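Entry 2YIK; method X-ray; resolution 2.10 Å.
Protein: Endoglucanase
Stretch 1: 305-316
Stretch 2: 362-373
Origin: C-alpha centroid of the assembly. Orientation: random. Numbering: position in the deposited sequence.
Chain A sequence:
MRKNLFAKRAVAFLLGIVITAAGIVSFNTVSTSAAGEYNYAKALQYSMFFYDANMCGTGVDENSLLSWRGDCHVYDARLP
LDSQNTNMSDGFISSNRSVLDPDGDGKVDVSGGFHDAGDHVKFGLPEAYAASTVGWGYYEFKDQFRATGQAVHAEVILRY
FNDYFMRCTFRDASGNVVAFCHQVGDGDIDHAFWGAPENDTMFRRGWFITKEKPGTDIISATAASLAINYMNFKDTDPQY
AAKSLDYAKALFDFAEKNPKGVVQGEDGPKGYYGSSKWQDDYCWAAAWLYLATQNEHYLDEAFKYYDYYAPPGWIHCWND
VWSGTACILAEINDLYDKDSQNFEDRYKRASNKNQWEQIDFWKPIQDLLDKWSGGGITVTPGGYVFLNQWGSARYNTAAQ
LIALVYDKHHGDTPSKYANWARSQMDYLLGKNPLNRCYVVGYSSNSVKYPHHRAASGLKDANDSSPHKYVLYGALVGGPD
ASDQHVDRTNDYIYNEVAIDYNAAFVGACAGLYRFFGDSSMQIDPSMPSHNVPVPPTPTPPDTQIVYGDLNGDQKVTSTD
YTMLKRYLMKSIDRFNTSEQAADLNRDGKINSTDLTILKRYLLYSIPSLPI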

# COMPACT_ATOMS: atom_id res chain seq x y z
N TYR A 305 3.62 9.49 20.04
CA TYR A 305 2.66 8.40 19.91
C TYR A 305 3.23 7.02 19.59
O TYR A 305 2.50 6.04 19.62
CB TYR A 305 1.61 8.78 18.87
CG TYR A 305 0.85 10.05 19.20
CD1 TYR A 305 -0.15 10.06 20.17
CD2 TYR A 305 1.15 11.25 18.55
CE1 TYR A 305 -0.84 11.23 20.49
CE2 TYR A 305 0.47 12.43 18.85
CZ TYR A 305 -0.52 12.41 19.82
OH TYR A 305 -1.20 13.58 20.12
N TYR A 306 4.52 6.94 19.29
CA TYR A 306 5.16 5.67 18.95
C TYR A 306 5.06 4.61 20.05
O TYR A 306 5.53 4.81 21.17
CB TYR A 306 6.63 5.90 18.59
CG TYR A 306 7.40 4.64 18.23
CD1 TYR A 306 6.86 3.68 17.36
CD2 TYR A 306 8.69 4.42 18.72
CE1 TYR A 306 7.59 2.54 17.00
CE2 TYR A 306 9.43 3.28 18.36
CZ TYR A 306 8.87 2.34 17.50
OH TYR A 306 9.56 1.20 17.15
N ASP A 307 4.45 3.48 19.71
CA ASP A 307 4.29 2.36 20.63
C ASP A 307 5.46 1.41 20.37
O ASP A 307 5.42 0.59 19.46
CB ASP A 307 2.95 1.65 20.36
CG ASP A 307 2.66 0.51 21.35
OD1 ASP A 307 3.55 0.17 22.16
OD2 ASP A 307 1.54 -0.05 21.30
N TYR A 308 6.51 1.55 21.18
CA TYR A 308 7.72 0.75 21.05
C TYR A 308 7.44 -0.74 21.20
O TYR A 308 8.20 -1.57 20.72
CB TYR A 308 8.73 1.19 22.12
CG TYR A 308 10.10 0.55 22.05
CD1 TYR A 308 11.04 0.96 21.11
CD2 TYR A 308 10.47 -0.43 22.97
CE1 TYR A 308 12.32 0.41 21.09
CE2 TYR A 308 11.74 -0.99 22.96
CZ TYR A 308 12.66 -0.56 22.02
OH TYR A 308 13.93 -1.09 22.01
N TYR A 309 6.34 -1.07 21.87
CA TYR A 309 5.96 -2.46 22.11
C TYR A 309 5.15 -3.11 21.00
O TYR A 309 4.98 -4.32 20.99
CB TYR A 309 5.19 -2.55 23.44
CG TYR A 309 5.93 -1.88 24.58
CD1 TYR A 309 7.24 -2.25 24.89
CD2 TYR A 309 5.34 -0.83 25.30
CE1 TYR A 309 7.97 -1.58 25.89
CE2 TYR A 309 6.06 -0.15 26.30
CZ TYR A 309 7.37 -0.53 26.59
OH TYR A 309 8.09 0.16 27.55
N ALA A 310 4.67 -2.31 20.05
CA ALA A 310 3.84 -2.82 18.97
C ALA A 310 4.49 -3.56 17.79
O ALA A 310 3.98 -4.60 17.36
CB ALA A 310 2.97 -1.68 18.42
N PRO A 311 5.61 -3.06 17.25
CA PRO A 311 6.21 -3.77 16.12
C PRO A 311 6.25 -5.30 16.08
O PRO A 311 5.84 -5.90 15.10
CB PRO A 311 7.61 -3.16 16.03
CG PRO A 311 7.37 -1.74 16.46
CD PRO A 311 6.46 -1.93 17.67
N PRO A 312 6.73 -5.94 17.15
CA PRO A 312 6.83 -7.42 17.18
C PRO A 312 5.54 -8.22 17.16
O PRO A 312 5.54 -9.41 16.83
CB PRO A 312 7.62 -7.70 18.46
CG PRO A 312 8.19 -6.37 18.87
CD PRO A 312 7.17 -5.37 18.44
N GLY A 313 4.45 -7.53 17.51
CA GLY A 313 3.14 -8.14 17.60
C GLY A 313 2.49 -8.73 16.39
O GLY A 313 2.23 -9.93 16.35
N TRP A 314 2.26 -7.86 15.41
CA TRP A 314 1.61 -8.17 14.14
C TRP A 314 2.67 -8.05 13.03
O TRP A 314 3.87 -8.23 13.32
CB TRP A 314 0.47 -7.13 13.98
CG TRP A 314 -0.70 -7.65 13.21
CD1 TRP A 314 -1.20 -7.14 12.05
CD2 TRP A 314 -1.49 -8.80 13.51
NE1 TRP A 314 -2.25 -7.90 11.60
CE2 TRP A 314 -2.45 -8.93 12.49
CE3 TRP A 314 -1.48 -9.74 14.56
CZ2 TRP A 314 -3.39 -9.96 12.47
CZ3 TRP A 314 -2.43 -10.77 14.54
CH2 TRP A 314 -3.37 -10.86 13.50
N ILE A 315 2.29 -7.75 11.78
CA ILE A 315 3.28 -7.46 10.75
C ILE A 315 2.76 -6.25 9.93
O ILE A 315 1.63 -5.80 10.15
CB ILE A 315 3.81 -8.77 9.93
CG1 ILE A 315 4.97 -8.33 9.03
CG2 ILE A 315 2.69 -9.51 9.27
CD1 ILE A 315 6.19 -9.14 9.41
N HIS A 316 3.58 -5.67 9.07
CA HIS A 316 3.17 -4.50 8.33
C HIS A 316 1.94 -4.82 7.44
O HIS A 316 1.99 -5.77 6.67
CB HIS A 316 4.38 -4.02 7.50
CG HIS A 316 4.19 -2.71 6.82
ND1 HIS A 316 4.29 -1.50 7.45
CD2 HIS A 316 3.98 -2.42 5.49
CE1 HIS A 316 4.16 -0.52 6.57
NE2 HIS A 316 3.97 -1.06 5.38
N TRP A 362 16.13 -0.49 16.40
CA TRP A 362 16.02 -1.69 15.57
C TRP A 362 15.54 -2.92 16.34
O TRP A 362 15.09 -3.90 15.74
CB TRP A 362 17.36 -2.03 14.91
CG TRP A 362 17.66 -1.28 13.65
CD1 TRP A 362 18.72 -0.46 13.42
CD2 TRP A 362 16.90 -1.31 12.43
NE1 TRP A 362 18.67 0.03 12.14
CE2 TRP A 362 17.56 -0.47 11.50
CE3 TRP A 362 15.72 -1.95 12.02
CZ2 TRP A 362 17.10 -0.26 10.20
CZ3 TRP A 362 15.25 -1.74 10.72
CH2 TRP A 362 15.94 -0.90 9.83
N LYS A 363 15.64 -2.88 17.67
CA LYS A 363 15.26 -4.02 18.50
C LYS A 363 13.82 -4.52 18.30
O LYS A 363 13.59 -5.72 18.21
CB LYS A 363 15.51 -3.71 19.99
CG LYS A 363 15.30 -4.88 20.94
CD LYS A 363 16.05 -6.12 20.48
CE LYS A 363 16.02 -7.23 21.53
NZ LYS A 363 16.84 -8.39 21.07
N PRO A 364 12.84 -3.61 18.21
CA PRO A 364 11.48 -4.11 18.00
C PRO A 364 11.33 -4.92 16.72
O PRO A 364 10.53 -5.87 16.66
CB PRO A 364 10.64 -2.83 17.98
CG PRO A 364 11.40 -1.93 18.91
CD PRO A 364 12.83 -2.16 18.46
N ILE A 365 12.08 -4.56 15.69
CA ILE A 365 12.02 -5.26 14.42
C ILE A 365 12.85 -6.54 14.47
O ILE A 365 12.54 -7.52 13.79
CB ILE A 365 12.47 -4.34 13.25
CG1 ILE A 365 11.32 -3.41 12.85
CG2 ILE A 365 12.96 -5.17 12.07
CD1 ILE A 365 10.08 -4.14 12.35
N GLN A 366 13.90 -6.54 15.29
CA GLN A 366 14.71 -7.74 15.42
C GLN A 366 13.84 -8.79 16.11
O GLN A 366 13.89 -9.98 15.79
CB GLN A 366 15.97 -7.47 16.25
CG GLN A 366 16.89 -8.69 16.36
CD GLN A 366 18.09 -8.47 17.27
OE1 GLN A 366 18.80 -9.42 17.60
NE2 GLN A 366 18.31 -7.23 17.68
N ASP A 367 13.02 -8.34 17.06
CA ASP A 367 12.10 -9.22 17.78
C ASP A 367 11.02 -9.75 16.84
O ASP A 367 10.64 -10.92 16.90
CB ASP A 367 11.43 -8.48 18.94
CG ASP A 367 12.37 -8.25 20.10
OD1 ASP A 367 13.53 -8.71 20.04
OD2 ASP A 367 11.95 -7.60 21.08
N LEU A 368 10.52 -8.88 15.97
CA LEU A 368 9.49 -9.25 15.01
C LEU A 368 10.03 -10.32 14.07
O LEU A 368 9.38 -11.33 13.81
CB LEU A 368 9.06 -8.03 14.20
CG LEU A 368 8.13 -8.28 13.01
CD1 LEU A 368 6.77 -8.76 13.52
CD2 LEU A 368 8.00 -6.99 12.19
N LEU A 369 11.23 -10.07 13.57
CA LEU A 369 11.88 -10.99 12.64
C LEU A 369 12.28 -12.32 13.27
O LEU A 369 12.20 -13.36 12.62
CB LEU A 369 13.08 -10.31 11.99
CG LEU A 369 12.70 -9.21 10.99
CD1 LEU A 369 13.95 -8.50 10.49
CD2 LEU A 369 11.92 -9.81 9.82
N ASP A 370 12.71 -12.30 14.53
CA ASP A 370 13.07 -13.55 15.20
C ASP A 370 11.80 -14.38 15.33
O ASP A 370 11.82 -15.60 15.23
CB ASP A 370 13.63 -13.31 16.61
CG ASP A 370 15.05 -12.79 16.60
OD1 ASP A 370 15.77 -13.01 15.59
OD2 ASP A 370 15.47 -12.18 17.60
N LYS A 371 10.69 -13.69 15.55
CA LYS A 371 9.40 -14.33 15.71
C LYS A 371 8.95 -14.99 14.41
O LYS A 371 8.58 -16.16 14.40
CB LYS A 371 8.37 -13.31 16.19
CG LYS A 371 7.13 -13.91 16.84
CD LYS A 371 6.18 -12.86 17.40
CE LYS A 371 6.78 -12.15 18.61
NZ LYS A 371 5.77 -11.31 19.30
N TRP A 372 9.00 -14.23 13.31
CA TRP A 372 8.59 -14.73 12.00
C TRP A 372 9.52 -15.76 11.36
O TRP A 372 9.07 -16.75 10.78
CB TRP A 372 8.40 -13.56 11.01
CG TRP A 372 7.04 -12.93 11.07
CD1 TRP A 372 6.58 -12.03 12.00
CD2 TRP A 372 5.93 -13.22 10.21
NE1 TRP A 372 5.26 -11.74 11.76
CE2 TRP A 372 4.84 -12.44 10.67
CE3 TRP A 372 5.76 -14.03 9.08
CZ2 TRP A 372 3.59 -12.48 10.04
CZ3 TRP A 372 4.52 -14.07 8.46
CH2 TRP A 372 3.45 -13.29 8.94
N SER A 373 10.82 -15.53 11.47
CA SER A 373 11.80 -16.43 10.86
C SER A 373 12.31 -17.53 11.78
O SER A 373 12.95 -18.47 11.31
CB SER A 373 13.01 -15.63 10.36
OG SER A 373 13.76 -15.10 11.45

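Most of stretch 2 is regular helix, continuing through Ser-373, held by i to i+4 backbone bonds such as Asp-367 N to Lys-363 O (2.9 Å), Leu-368 N to Pro-364 O (3.1 Å) and Trp-372 N to Leu-368 O (3.0 Å). Stretch 1 is irregular. Tyr-306 is the first residue after a helix to leave helical torsions, and a type I turn follows from Asp-307 to Ala-310, closed by Ala-310 N to Asp-307 O (3.1 Å). The Asp-307 side chain braces this turn by accepting a hydrogen bond at OD1 from Tyr-309 N (3.1 Å). Residues 308-313 keep helical torsions without the regular bonding pattern, although Gly-313 N does reach Ala-310 O (3.0 Å). The backbones run closest where Pro-312 CA and Leu-368 CA lie 3.9 Å apart; Pro-311 CA and Pro-364 CA are 5.6 Å apart. The contact as a whole buries 588 Å², both sides summed.

Pro-364 is a hub of the contact. Its CG sits over one face of the Tyr-308 ring, 3.7 Å from the centroid and 25° off the normal, a CH-pi contact between an aliphatic ring carbon and the pi cloud. Pro-364 CB packs against Pro-311 CB at 3.6 Å, a compact meeting of two rigid rings. Pro-312 lies beside the same turn of helix, with its CG 3.3 Å from Pro-364 O and 3.9 Å from Asp-367 CB.

One turn further on, the CA-to-CB bond of Leu-368 points sideways, but in its rotamer (chi1 t, chi2 p) the end of the side chain comes nearer stretch 1. Leu-368 CD1 lies 3.4 Å from Pro-311 O and 3.0 Å from Trp-314 O; Leu-368 CD2 is 4.0 Å from Ile-315 CD1, an apolar contact. Ile-315 also covers Trp-372: its CD1 stands 3.8 Å above the centroid of the five-membered ring, 16° off the normal, and Ile-315 CG2 comes within 3.2 Å of Trp-372 CZ2. Both contacts join aliphatic carbon to the indole, and CD1 lies over one face.

The sole hydrogen bond between the stretches is Lys-371 NZ to Pro-312 O (3.1 Å). The long lysine side chain carries its ammonium group to a carbonyl of the irregular segment, adding a polar tie to a largely apolar contact. Within the helix, Lys-363 NZ forms a salt bridge with Asp-367 OD1 (3.5 Å), one turn along.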